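Local atomic coordinates of protein F1 (Vaccinia virus ankara, PDB entry 4D2M), a protein that binds the BH3 region of the pro-apoptotic protein Bim and thereby probably blocks apoptosis of the infected host cell. Residues C173-D176 / Y177-I181. The protein carries 1 engineered substitution. Numbering follows the deposited sequence.
Sequences CFVD and YITDI
Phe174 and Ile178, one turn apart, make the tight side of helix 172-180, the last in this M11L-like, Bcl-2-related chain, by i to i+4 packing. Ile178 lays CG1 over one face of the Phe174 ring, 3.9 Å from its centroid, a CH-pi contact, while its CD1 sits over the rim of the same face, 3.6 Å from Phe174 CZ. The ring lies there because Phe174 CG is anti to its own nitrogen (chi1 -175°); a flat aromatic and a beta-branched aliphatic chain, limited in its rotamers, suit this buried face. Beneath them, Ile178 N bonds to Phe174 O at 3.0 Å in a regular helical bond. On the next flank Cys173 SG approaches the edge of the Tyr177 ring, 3.3 Å from Tyr177 CE2, a sulfur-aromatic contact; tyrosine suits this half-exposed flank, its ring packing while its hydroxyl bonds to the backbone O of Lys133. The looser side carries Asp176 and Asp180, whose carboxylates suit an exposed surface. Thr179 OG1 turns back to lie 2.8 Å from Val175 O, as hydroxyls often do within helices, though Asp176 O may compete for its proton. The helix rests on Arg138 and Ile142 of helix 135-150 and Tyr85 of helix 80-99, while Val58 of the second subunit packs against Phe174 and Ile178.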
loop_
_atom_site.group_PDB
_atom_site.type_symbol
_atom_site.label_atom_id
_atom_site.label_comp_id
_atom_site.label_asym_id
_atom_site.label_seq_id
_atom_site.Cartn_x
_atom_site.Cartn_y
_atom_site.Cartn_z
ATOM N N CYS A 173 6.255 -18.347 -20.910
ATOM C CA CYS A 173 5.683 -18.384 -22.249
ATOM C C CYS A 173 5.635 -16.997 -22.885
ATOM O O CYS A 173 6.010 -16.830 -24.045
ATOM C CB CYS A 173 4.280 -18.988 -22.201
ATOM S SG CYS A 173 3.283 -18.655 -23.660
ATOM N N PHE A 174 5.176 -16.004 -22.129
ATOM C CA PHE A 174 5.093 -14.640 -22.643
ATOM C C PHE A 174 6.481 -14.085 -22.928
ATOM O O PHE A 174 6.704 -13.446 -23.954
ATOM C CB PHE A 174 4.368 -13.722 -21.659
ATOM C CG PHE A 174 4.151 -12.327 -22.186
ATOM C CD1 PHE A 174 3.377 -12.109 -23.316
ATOM C CD2 PHE A 174 4.721 -11.236 -21.551
ATOM C CE1 PHE A 174 3.177 -10.828 -23.803
ATOM C CE2 PHE A 174 4.523 -9.953 -22.031
ATOM C CZ PHE A 174 3.751 -9.749 -23.158
ATOM N N VAL A 175 7.407 -14.329 -22.007
ATOM C CA VAL A 175 8.786 -13.892 -22.169
ATOM C C VAL A 175 9.374 -14.464 -23.454
ATOM O O VAL A 175 10.022 -13.751 -24.219
ATOM C CB VAL A 175 9.646 -14.316 -20.963
ATOM C CG1 VAL A 175 11.130 -14.014 -21.195
ATOM C CG2 VAL A 175 9.157 -13.615 -19.720
ATOM N N ASP A 176 9.130 -15.748 -23.692
ATOM C CA ASP A 176 9.629 -16.402 -24.893
ATOM C C ASP A 176 9.089 -15.718 -26.143
ATOM O O ASP A 176 9.806 -15.569 -27.129
ATOM C CB ASP A 176 9.258 -17.887 -24.895
ATOM C CG ASP A 176 9.959 -18.666 -23.797
ATOM O OD1 ASP A 176 10.995 -18.183 -23.291
ATOM O OD2 ASP A 176 9.479 -19.763 -23.443
ATOM N N TYR A 177 7.832 -15.291 -26.096
ATOM C CA TYR A 177 7.223 -14.614 -27.236
ATOM C C TYR A 177 7.891 -13.270 -27.511
ATOM O O TYR A 177 8.274 -12.981 -28.642
ATOM C CB TYR A 177 5.724 -14.406 -27.007
ATOM C CG TYR A 177 4.866 -15.595 -27.372
ATOM C CD1 TYR A 177 4.785 -16.040 -28.684
ATOM C CD2 TYR A 177 4.124 -16.263 -26.408
ATOM C CE1 TYR A 177 4.001 -17.124 -29.025
ATOM C CE2 TYR A 177 3.334 -17.348 -26.740
ATOM C CZ TYR A 177 3.276 -17.773 -28.050
ATOM O OH TYR A 177 2.490 -18.853 -28.381
ATOM N N ILE A 178 8.029 -12.453 -26.470
ATOM C CA ILE A 178 8.583 -11.111 -26.620
ATOM C C ILE A 178 10.044 -11.169 -27.064
ATOM O O ILE A 178 10.481 -10.361 -27.886
ATOM C CB ILE A 178 8.479 -10.305 -25.300
ATOM C CG1 ILE A 178 7.020 -10.201 -24.845
ATOM C CG2 ILE A 178 9.085 -8.908 -25.454
ATOM C CD1 ILE A 178 6.108 -9.475 -25.817
ATOM N N THR A 179 10.794 -12.126 -26.526
ATOM C CA THR A 179 12.211 -12.248 -26.857
ATOM C C THR A 179 12.425 -12.740 -28.289
ATOM O O THR A 179 13.440 -12.425 -28.908
ATOM C CB THR A 179 12.938 -13.204 -25.893
ATOM O OG1 THR A 179 12.242 -14.455 -25.833
ATOM C CG2 THR A 179 13.020 -12.599 -24.498
ATOM N N ASP A 180 11.478 -13.514 -28.812
ATOM C CA ASP A 180 11.563 -13.994 -30.189
ATOM C C ASP A 180 11.484 -12.830 -31.168
ATOM O O ASP A 180 12.180 -12.810 -32.185
ATOM C CB ASP A 180 10.449 -14.999 -30.493
ATOM C CG ASP A 180 10.647 -16.327 -29.790
ATOM O OD1 ASP A 180 11.789 -16.632 -29.385
ATOM O OD2 ASP A 180 9.654 -17.072 -29.644
ATOM N N ILE A 181 10.628 -11.865 -30.854
ATOM C CA ILE A 181 10.427 -10.708 -31.716
ATOM C C ILE A 181 11.554 -9.700 -31.510
ATOM O O ILE A 181 11.608 -9.018 -30.486
ATOM C CB ILE A 181 9.062 -10.035 -31.450
ATOM C CG1 ILE A 181 7.935 -11.073 -31.540
ATOM C CG2 ILE A 181 8.831 -8.897 -32.439
ATOM C CD1 ILE A 181 6.562 -10.549 -31.162
#